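Local coordinates for glutathione S-transferase (Ceriporiopsis subvermispora, PDB 6J3E), which probably catalyses the attack of glutathione on electrophilic substrates, as a serine-type glutathione S-transferase of a white-rot fungus, captured here in the apo form, at residues D85-A90 with V204-I209; I89-D94 with V102-E107; N23-R28 with W214-K219. All coordinates share one frame; numbering follows the deposited sequence.

Contact 1. Residues D85-A90 with V204-I209. With EDO (1,2-ethanediol), chain D.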
loop_
_atom_site.group_PDB
_atom_site.type_symbol
_atom_site.label_atom_id
_atom_site.label_comp_id
_atom_site.label_asym_id
_atom_site.label_seq_id
_atom_site.Cartn_x
_atom_site.Cartn_y
_atom_site.Cartn_z
ATOM N N ASP A 85 -0.345 5.497 -18.561
ATOM C CA ASP A 85 -0.549 5.147 -17.151
ATOM C C ASP A 85 -1.019 6.383 -16.399
ATOM O O ASP A 85 -0.319 7.404 -16.369
ATOM C CB ASP A 85 0.711 4.546 -16.496
ATOM C CG ASP A 85 0.461 4.058 -15.068
ATOM O OD1 ASP A 85 0.255 4.903 -14.177
ATOM O OD2 ASP A 85 0.459 2.823 -14.833
ATOM N N SER A 86 -2.200 6.286 -15.779
ATOM C CA SER A 86 -2.843 7.459 -15.189
ATOM C C SER A 86 -1.996 8.106 -14.103
ATOM O O SER A 86 -2.050 9.330 -13.936
ATOM C CB SER A 86 -4.219 7.091 -14.630
ATOM O OG SER A 86 -4.200 5.837 -13.974
ATOM N N ALA A 87 -1.218 7.317 -13.349
ATOM C CA ALA A 87 -0.356 7.922 -12.338
ATOM C C ALA A 87 0.734 8.763 -12.987
ATOM O O ALA A 87 1.095 9.821 -12.467
ATOM C CB ALA A 87 0.259 6.854 -11.430
ATOM N N ALA A 88 1.259 8.320 -14.131
ATOM C CA ALA A 88 2.263 9.106 -14.845
ATOM C C ALA A 88 1.648 10.289 -15.577
ATOM O O ALA A 88 2.309 11.315 -15.732
ATOM C CB ALA A 88 3.025 8.226 -15.838
ATOM N N ILE A 89 0.409 10.149 -16.056
ATOM C CA ILE A 89 -0.325 11.286 -16.603
ATOM C C ILE A 89 -0.436 12.375 -15.545
ATOM O O ILE A 89 -0.198 13.562 -15.806
ATOM C CB ILE A 89 -1.725 10.849 -17.081
ATOM C CG1 ILE A 89 -1.680 9.589 -17.965
ATOM C CG2 ILE A 89 -2.414 11.981 -17.816
ATOM C CD1 ILE A 89 -1.383 9.833 -19.348
ATOM N N ALA A 90 -0.798 11.978 -14.327
ATOM C CA ALA A 90 -1.028 12.954 -13.279
ATOM C C ALA A 90 0.246 13.724 -12.992
ATOM O O ALA A 90 0.223 14.957 -12.873
ATOM C CB ALA A 90 -1.553 12.262 -12.013
ATOM N N VAL A 204 -7.557 18.265 -2.406
ATOM C CA VAL A 204 -7.658 17.107 -3.286
ATOM C C VAL A 204 -6.271 16.655 -3.723
ATOM O O VAL A 204 -5.388 17.471 -4.012
ATOM C CB VAL A 204 -8.527 17.452 -4.502
ATOM C CG1 VAL A 204 -8.247 16.498 -5.654
ATOM C CG2 VAL A 204 -9.967 17.418 -4.112
ATOM N N SER A 205 -6.075 15.344 -3.778
ATOM C CA SER A 205 -4.827 14.752 -4.227
ATOM C C SER A 205 -5.150 13.666 -5.240
ATOM O O SER A 205 -6.309 13.267 -5.398
ATOM C CB SER A 205 -4.050 14.170 -3.046
ATOM O OG SER A 205 -4.890 13.276 -2.341
ATOM N N TYR A 206 -4.113 13.165 -5.921
ATOM C CA TYR A 206 -4.356 12.079 -6.875
ATOM C C TYR A 206 -4.878 10.832 -6.180
ATOM O O TYR A 206 -5.539 10.014 -6.826
ATOM C CB TYR A 206 -3.090 11.744 -7.693
ATOM C CG TYR A 206 -3.257 10.589 -8.689
ATOM C CD1 TYR A 206 -3.968 10.750 -9.880
ATOM C CD2 TYR A 206 -2.701 9.342 -8.436
ATOM C CE1 TYR A 206 -4.122 9.682 -10.791
ATOM C CE2 TYR A 206 -2.864 8.263 -9.337
ATOM C CZ TYR A 206 -3.564 8.446 -10.507
ATOM O OH TYR A 206 -3.723 7.382 -11.368
ATOM N N ALA A 207 -4.634 10.685 -4.871
ATOM C CA ALA A 207 -5.114 9.491 -4.173
ATOM C C ALA A 207 -6.634 9.490 -4.077
ATOM O O ALA A 207 -7.269 8.435 -4.192
ATOM C CB ALA A 207 -4.476 9.386 -2.785
ATOM N N ASP A 208 -7.221 10.667 -3.864
ATOM C CA ASP A 208 -8.665 10.832 -3.908
ATOM C C ASP A 208 -9.196 10.534 -5.295
ATOM O O ASP A 208 -10.242 9.893 -5.444
ATOM C CB ASP A 208 -9.045 12.264 -3.513
ATOM C CG ASP A 208 -8.298 12.753 -2.288
ATOM O OD1 ASP A 208 -8.267 12.030 -1.259
ATOM O OD2 ASP A 208 -7.727 13.864 -2.364
ATOM N N ILE A 209 -8.503 11.031 -6.319
ATOM C CA ILE A 209 -8.939 10.822 -7.691
ATOM C C ILE A 209 -8.916 9.342 -8.010
ATOM O O ILE A 209 -9.812 8.821 -8.683
ATOM C CB ILE A 209 -8.055 11.641 -8.652
ATOM C CG1 ILE A 209 -8.213 13.125 -8.357
ATOM C CG2 ILE A 209 -8.392 11.340 -10.113
ATOM C CD1 ILE A 209 -7.266 14.014 -9.123
HETATM C C1 EDO D . -3.118 2.550 -16.848
HETATM O O1 EDO D . -3.613 1.203 -16.928
HETATM C C2 EDO D . -3.130 2.999 -15.394
HETATM O O2 EDO D . -4.411 3.553 -15.091
#

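Contact 2. Residues I89-D94 with V102-E107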
loop_
_atom_site.group_PDB
_atom_site.type_symbol
_atom_site.label_atom_id
_atom_site.label_comp_id
_atom_site.label_asym_id
_atom_site.label_seq_id
_atom_site.Cartn_x
_atom_site.Cartn_y
_atom_site.Cartn_z
ATOM N N ILE A 89 0.409 10.149 -16.056
ATOM C CA ILE A 89 -0.325 11.286 -16.603
ATOM C C ILE A 89 -0.436 12.375 -15.545
ATOM O O ILE A 89 -0.198 13.562 -15.806
ATOM C CB ILE A 89 -1.725 10.849 -17.081
ATOM C CG1 ILE A 89 -1.680 9.589 -17.965
ATOM C CG2 ILE A 89 -2.414 11.981 -17.816
ATOM C CD1 ILE A 89 -1.383 9.833 -19.348
ATOM N N ALA A 90 -0.798 11.978 -14.327
ATOM C CA ALA A 90 -1.028 12.954 -13.279
ATOM C C ALA A 90 0.246 13.724 -12.992
ATOM O O ALA A 90 0.223 14.957 -12.873
ATOM C CB ALA A 90 -1.553 12.262 -12.013
ATOM N N ARG A 91 1.377 13.013 -12.905
ATOM C CA ARG A 91 2.636 13.693 -12.610
ATOM C C ARG A 91 3.032 14.603 -13.750
ATOM O O ARG A 91 3.507 15.721 -13.519
ATOM C CB ARG A 91 3.753 12.691 -12.331
ATOM C CG ARG A 91 3.492 11.847 -11.092
ATOM C CD ARG A 91 4.610 10.861 -10.823
ATOM N NE ARG A 91 4.532 10.319 -9.481
ATOM C CZ ARG A 91 3.717 9.344 -9.134
ATOM N NH1 ARG A 91 3.727 8.907 -7.875
ATOM N NH2 ARG A 91 2.873 8.786 -10.031
ATOM N N TYR A 92 2.861 14.128 -14.987
ATOM C CA TYR A 92 3.157 14.970 -16.133
ATOM C C TYR A 92 2.295 16.219 -16.118
ATOM O O TYR A 92 2.782 17.321 -16.377
ATOM C CB TYR A 92 2.941 14.193 -17.420
ATOM C CG TYR A 92 2.932 15.103 -18.610
ATOM C CD1 TYR A 92 4.123 15.439 -19.256
ATOM C CD2 TYR A 92 1.734 15.649 -19.085
ATOM C CE1 TYR A 92 4.124 16.279 -20.347
ATOM C CE2 TYR A 92 1.725 16.493 -20.171
ATOM C CZ TYR A 92 2.924 16.801 -20.799
ATOM O OH TYR A 92 2.905 17.645 -21.870
ATOM N N LEU A 93 1.004 16.065 -15.842
ATOM C CA LEU A 93 0.133 17.235 -15.801
ATOM C C LEU A 93 0.547 18.208 -14.693
ATOM O O LEU A 93 0.510 19.431 -14.895
ATOM C CB LEU A 93 -1.315 16.788 -15.633
ATOM C CG LEU A 93 -1.805 15.975 -16.827
ATOM C CD1 LEU A 93 -3.252 15.564 -16.639
ATOM C CD2 LEU A 93 -1.597 16.775 -18.105
ATOM N N ASP A 94 0.935 17.686 -13.514
ATOM C CA ASP A 94 1.478 18.533 -12.446
ATOM C C ASP A 94 2.661 19.348 -12.956
ATOM O O ASP A 94 2.749 20.556 -12.730
ATOM C CB ASP A 94 1.942 17.685 -11.248
ATOM C CG ASP A 94 0.864 17.464 -10.184
ATOM O OD1 ASP A 94 -0.298 17.894 -10.368
ATOM O OD2 ASP A 94 1.195 16.818 -9.148
ATOM N N VAL A 102 -2.368 21.286 -8.028
ATOM C CA VAL A 102 -1.477 20.137 -7.898
ATOM C C VAL A 102 -2.237 18.937 -7.350
ATOM O O VAL A 102 -3.037 19.065 -6.410
ATOM C CB VAL A 102 -0.294 20.500 -6.988
ATOM C CG1 VAL A 102 0.478 19.257 -6.590
ATOM C CG2 VAL A 102 0.625 21.498 -7.687
ATOM N N VAL A 103 -2.000 17.754 -7.934
ATOM C CA VAL A 103 -2.602 16.531 -7.413
ATOM C C VAL A 103 -1.597 15.604 -6.738
ATOM O O VAL A 103 -2.011 14.780 -5.910
ATOM C CB VAL A 103 -3.394 15.762 -8.492
ATOM C CG1 VAL A 103 -4.526 16.619 -9.041
ATOM C CG2 VAL A 103 -2.493 15.245 -9.588
ATOM N N ILE A 104 -0.306 15.714 -7.026
ATOM C CA ILE A 104 0.672 14.917 -6.282
ATOM C C ILE A 104 1.736 15.838 -5.704
ATOM O O ILE A 104 2.841 15.914 -6.257
ATOM C CB ILE A 104 1.313 13.826 -7.160
ATOM C CG1 ILE A 104 0.233 12.908 -7.747
ATOM C CG2 ILE A 104 2.347 13.014 -6.359
ATOM C CD1 ILE A 104 0.786 11.717 -8.510
ATOM N N PRO A 105 1.464 16.535 -4.601
ATOM C CA PRO A 105 2.479 17.413 -3.999
ATOM C C PRO A 105 3.765 16.649 -3.750
ATOM O O PRO A 105 3.726 15.476 -3.349
ATOM C CB PRO A 105 1.832 17.877 -2.682
ATOM C CG PRO A 105 0.586 17.102 -2.539
ATOM C CD PRO A 105 0.193 16.575 -3.870
ATOM N N PRO A 106 4.920 17.272 -4.004
ATOM C CA PRO A 106 6.173 16.495 -4.091
ATOM C C PRO A 106 6.517 15.698 -2.843
ATOM O O PRO A 106 7.068 14.599 -2.966
ATOM C CB PRO A 106 7.228 17.577 -4.373
ATOM C CG PRO A 106 6.481 18.628 -5.075
ATOM C CD PRO A 106 5.093 18.650 -4.482
ATOM N N GLU A 107 6.238 16.228 -1.647
ATOM C CA GLU A 107 6.538 15.482 -0.433
ATOM C C GLU A 107 5.699 14.217 -0.312
ATOM O O GLU A 107 6.037 13.346 0.496
ATOM C CB GLU A 107 6.313 16.354 0.800
ATOM C CG GLU A 107 7.414 17.345 1.077
ATOM C CD GLU A 107 7.291 18.012 2.448
ATOM O OE1 GLU A 107 6.491 17.537 3.288
ATOM O OE2 GLU A 107 8.007 19.011 2.681
#

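Contact 3. Residues N23-R28 with W214-K219. With EDO (1,2-ethanediol), chain D.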
loop_
_atom_site.group_PDB
_atom_site.type_symbol
_atom_site.label_atom_id
_atom_site.label_comp_id
_atom_site.label_asym_id
_atom_site.label_seq_id
_atom_site.Cartn_x
_atom_site.Cartn_y
_atom_site.Cartn_z
ATOM N N ASN A 23 -9.550 3.020 -15.158
ATOM C CA ASN A 23 -8.235 3.596 -15.411
ATOM C C ASN A 23 -8.345 4.932 -16.129
ATOM O O ASN A 23 -7.631 5.884 -15.790
ATOM C CB ASN A 23 -7.382 2.620 -16.224
ATOM C CG ASN A 23 -7.302 1.259 -15.580
ATOM O OD1 ASN A 23 -8.081 0.367 -15.900
ATOM N ND2 ASN A 23 -6.375 1.096 -14.652
ATOM N N THR A 24 -9.225 5.038 -17.123
ATOM C CA THR A 24 -9.287 6.306 -17.845
ATOM C C THR A 24 -10.037 7.376 -17.060
ATOM O O THR A 24 -9.754 8.566 -17.225
ATOM C CB THR A 24 -9.928 6.124 -19.225
ATOM O OG1 THR A 24 -11.312 5.776 -19.080
ATOM C CG2 THR A 24 -9.206 5.028 -20.011
ATOM N N TRP A 25 -10.979 6.998 -16.204
ATOM C CA TRP A 25 -11.656 8.030 -15.434
ATOM C C TRP A 25 -10.704 8.697 -14.452
ATOM O O TRP A 25 -10.852 9.893 -14.159
ATOM C CB TRP A 25 -12.848 7.459 -14.694
ATOM C CG TRP A 25 -14.138 7.718 -15.372
ATOM C CD1 TRP A 25 -14.903 6.815 -16.048
ATOM C CD2 TRP A 25 -14.839 8.966 -15.433
ATOM N NE1 TRP A 25 -16.038 7.424 -16.534
ATOM C CE2 TRP A 25 -16.026 8.743 -16.164
ATOM C CE3 TRP A 25 -14.575 10.252 -14.945
ATOM C CZ2 TRP A 25 -16.948 9.753 -16.420
ATOM C CZ3 TRP A 25 -15.495 11.261 -15.199
ATOM C CH2 TRP A 25 -16.664 11.004 -15.936
ATOM N N LYS A 26 -9.722 7.951 -13.941
ATOM C CA LYS A 26 -8.688 8.585 -13.138
ATOM C C LYS A 26 -8.102 9.761 -13.903
ATOM O O LYS A 26 -8.012 10.875 -13.379
ATOM C CB LYS A 26 -7.603 7.575 -12.758
ATOM C CG LYS A 26 -8.040 6.531 -11.729
ATOM C CD LYS A 26 -6.860 5.682 -11.237
ATOM C CE LYS A 26 -6.775 4.388 -11.989
ATOM N NZ LYS A 26 -5.431 3.783 -12.029
ATOM N N THR A 27 -7.785 9.550 -15.181
ATOM C CA THR A 27 -7.182 10.616 -15.981
ATOM C C THR A 27 -8.216 11.646 -16.432
ATOM O O THR A 27 -7.909 12.844 -16.499
ATOM C CB THR A 27 -6.430 10.007 -17.166
ATOM O OG1 THR A 27 -5.262 9.350 -16.666
ATOM C CG2 THR A 27 -5.993 11.070 -18.180
ATOM N N ARG A 28 -9.446 11.215 -16.722
ATOM C CA ARG A 28 -10.500 12.177 -17.020
ATOM C C ARG A 28 -10.760 13.076 -15.813
ATOM O O ARG A 28 -10.767 14.308 -15.931
ATOM C CB ARG A 28 -11.781 11.455 -17.452
ATOM C CG ARG A 28 -12.903 12.402 -17.883
ATOM C CD ARG A 28 -14.142 11.676 -18.411
ATOM N NE ARG A 28 -13.885 10.920 -19.632
ATOM C CZ ARG A 28 -13.845 11.445 -20.858
ATOM N NH1 ARG A 28 -14.028 12.745 -21.051
ATOM N NH2 ARG A 28 -13.616 10.660 -21.903
ATOM N N TRP A 214 -12.247 4.418 -9.579
ATOM C CA TRP A 214 -12.721 3.048 -9.564
ATOM C C TRP A 214 -14.162 2.976 -9.081
ATOM O O TRP A 214 -14.918 2.117 -9.545
ATOM C CB TRP A 214 -11.785 2.180 -8.714
ATOM C CG TRP A 214 -10.455 1.976 -9.372
ATOM C CD1 TRP A 214 -9.393 2.851 -9.372
ATOM C CD2 TRP A 214 -10.040 0.847 -10.154
ATOM N NE1 TRP A 214 -8.350 2.333 -10.109
ATOM C CE2 TRP A 214 -8.718 1.107 -10.601
ATOM C CE3 TRP A 214 -10.653 -0.351 -10.527
ATOM C CZ2 TRP A 214 -8.003 0.203 -11.400
ATOM C CZ3 TRP A 214 -9.942 -1.246 -11.315
ATOM C CH2 TRP A 214 -8.628 -0.962 -11.746
ATOM N N VAL A 215 -14.571 3.885 -8.192
ATOM C CA VAL A 215 -15.934 3.833 -7.677
ATOM C C VAL A 215 -16.924 4.241 -8.757
ATOM O O VAL A 215 -17.985 3.622 -8.899
ATOM C CB VAL A 215 -16.075 4.697 -6.411
ATOM C CG1 VAL A 215 -17.538 4.810 -5.996
ATOM C CG2 VAL A 215 -15.291 4.081 -5.296
ATOM N N ILE A 216 -16.586 5.256 -9.559
ATOM C CA ILE A 216 -17.506 5.676 -10.618
ATOM C C ILE A 216 -17.657 4.569 -11.656
ATOM O O ILE A 216 -18.722 4.419 -12.271
ATOM C CB ILE A 216 -17.062 7.015 -11.250
ATOM C CG1 ILE A 216 -18.258 7.718 -11.872
ATOM C CG2 ILE A 216 -15.995 6.832 -12.328
ATOM C CD1 ILE A 216 -19.371 7.955 -10.904
ATOM N N TRP A 217 -16.611 3.760 -11.840
ATOM C CA TRP A 217 -16.703 2.568 -12.679
ATOM C C TRP A 217 -17.759 1.618 -12.145
ATOM O O TRP A 217 -18.591 1.095 -12.898
ATOM C CB TRP A 217 -15.332 1.882 -12.736
ATOM C CG TRP A 217 -15.252 0.561 -13.459
ATOM C CD1 TRP A 217 -15.846 0.223 -14.651
ATOM C CD2 TRP A 217 -14.528 -0.603 -13.031
ATOM N NE1 TRP A 217 -15.517 -1.060 -14.992
ATOM C CE2 TRP A 217 -14.713 -1.593 -14.019
ATOM C CE3 TRP A 217 -13.726 -0.896 -11.918
ATOM C CZ2 TRP A 217 -14.129 -2.853 -13.926
ATOM C CZ3 TRP A 217 -13.157 -2.148 -11.821
ATOM C CH2 TRP A 217 -13.354 -3.112 -12.825
ATOM N N VAL A 218 -17.727 1.366 -10.837
ATOM C CA VAL A 218 -18.710 0.475 -10.230
ATOM C C VAL A 218 -20.100 1.058 -10.377
ATOM O O VAL A 218 -21.066 0.340 -10.668
ATOM C CB VAL A 218 -18.351 0.230 -8.755
ATOM C CG1 VAL A 218 -19.463 -0.523 -8.052
ATOM C CG2 VAL A 218 -17.036 -0.521 -8.654
ATOM N N LYS A 219 -20.222 2.375 -10.187
ATOM C CA LYS A 219 -21.536 3.002 -10.214
ATOM C C LYS A 219 -22.107 2.986 -11.617
ATOM O O LYS A 219 -23.278 2.642 -11.811
ATOM C CB LYS A 219 -21.466 4.436 -9.690
ATOM C CG LYS A 219 -22.810 5.166 -9.732
ATOM C CD LYS A 219 -22.699 6.612 -9.224
ATOM C CE LYS A 219 -24.060 7.283 -9.098
ATOM N NZ LYS A 219 -23.977 8.625 -8.481
HETATM C C1 EDO D . -3.118 2.550 -16.848
HETATM O O1 EDO D . -3.613 1.203 -16.928
HETATM C C2 EDO D . -3.130 2.999 -15.394
HETATM O O2 EDO D . -4.411 3.553 -15.091
#

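Contact 1. Residues D85-A90 with V204-I209
Tyr206 and Ser86 meet through their hydroxyls, and this polar pair lies where the thioredoxin-like and helical domains of the glutathione S-transferase meet. Ser86 OG lies 3.1 Å from Tyr206 OH, but whether the serine proton is spent on this bond is not settled. Ser86 OG is also hydrogen-bonded to O2 of a 1,2-ethanediol at 2.6 Å, where either hydroxyl could be the donor. Ser86 is a residue to which glutathione binds in another structure of this protein, so the diol, itself likely from the crystallisation liquor, probably occupies part of that pocket. Next to it, Asp85 N-caps helix 86-96 by accepting from Ala87 N at OD1 (2.9 Å).

Apolar packing does the rest. With its CG anti to the backbone N (chi1 178°), Tyr206 carries its ring to the first turn of helix 86-96. Ala90 CB approaches the ring obliquely, 3.6 Å from Tyr206 CD1, while Ala87 CB lies 4.0 Å from Tyr206 CE2. The tyrosine therefore spans the gap between the two backbones almost alone.

Around this pair, Lys26 of helix 22-34 touches Tyr206 and hydrogen-bonds Ser86 OG, His112 of helix 109-136 packs on Tyr206, and strand 81-84 leads into helix 86-96.

Contact 2. Residues I89-D94 with V102-E107
Asp94 faces the loop 102-107 with chi1 at -91°, an unusual value, and with chi2 near zero (4°); together these turn both carboxylate oxygens toward two successive backbone amides of the loop. Ile104 meets the helix through a different torsion: CG1 stands anti to its own carbonyl carbon, and the extended chain beyond carries CD1 to Arg91. The setting is the linker of the glutathione S-transferase fold, where the last helix of the thioredoxin-like domain, 86-96, gives way to a loop that runs back along it before helix 109-136 opens the helical domain.

The aspartate grips the loop with a pair of bonds. Val103 N donates to OD1 of Asp94 at 3.0 Å in an almost straight line, and Ile104 N donates to OD2 of Asp94 at 2.8 Å with more bend (151°). Both oxygens use their syn lone pairs, so the carboxylate receives the two N-H groups side by side. OD1 also forms a salt bridge with Lys34 of helix 22-34, which would be expected to favour the charged form of the acid.

One turn earlier, apolar contact takes over. Ala90 CB lies 4.0 Å from Val103 CG2, a methyl that also borders Asp94 OD1. Arg91, its chain extended from CG to NE, is held at its polar end by a salt bridge from NE to Asp109. Ile104 CD1 sits over the centre of one face of this guanidinium, 3.8 Å from Arg91 CZ, and touches the same side chain again at Arg91 CG, 3.7 Å away.

Contact 3. Residues N23-R28 with W214-K219
Lys26 reaches across to Trp214, meeting the indole obliquely at NE1, and tracing the lysine outward illustrates how one side chain can serve both packing and binding. Its CB leaves helix 22-34 toward helix 206-222, and CG continues anti to the carbonyl carbon. CD comes to 3.8 Å from Trp214 NE1. The chain then bends at chi3 (-97°), bringing CE to 3.2 Å from the same Trp214 NE1. Beyond it, NZ hydrogen-bonds Ser86 OG and also donates to O2 of the 1,2-ethanediol, 3.2 Å away.

Asn23, one helical turn earlier, shares that ligand: its ND2 donates to the same O2 at 3.2 Å, and the amide nitrogen lies obliquely 3.7 Å from Trp214 CZ2. Both Asn23 and Lys26 bind glutathione in another structure of this protein, so the indole backs two residues of the glutathione site.

Beside this group, Ile216 CG2 lies over one face of the Trp25 five-membered ring, a CH-pi contact 3.8 Å from its centroid, while Arg28 CD lies over the opposite face, toward the rim.

The helix segments cross at 122°, with the axes of these short segments 8.9 Å apart at closest approach. Trp214 packs on Phe119 and Val124 of helix 109-136, while Thr24, Thr27 and Arg28 pack helix 22-34 on Phe7 of strand 5-9.

How the contacts relate
Contacts 1 and 3 join the domains beside a ligand pocket; contact 2 is the linker next to them. Contacts 1 and 3 use successive parts of helix 206-222, their centres 11 Å apart, and meet at Ser86 OG and Lys26 NZ, 3.1 Å from each other; both reach the same 1,2-ethanediol, beside residues that bind glutathione in another structure of the protein. Contact 2, centred 7 Å from contact 1, continues along helix 86-96 away from those residues. Its loop is tied back to contact 1 by a probable hydrogen bond from Tyr206 N to Val103 O (2.7 Å). Contacts 2 and 3, about 18 Å apart between centres, touch where Ile89 CG2 packs on Thr27 CG2.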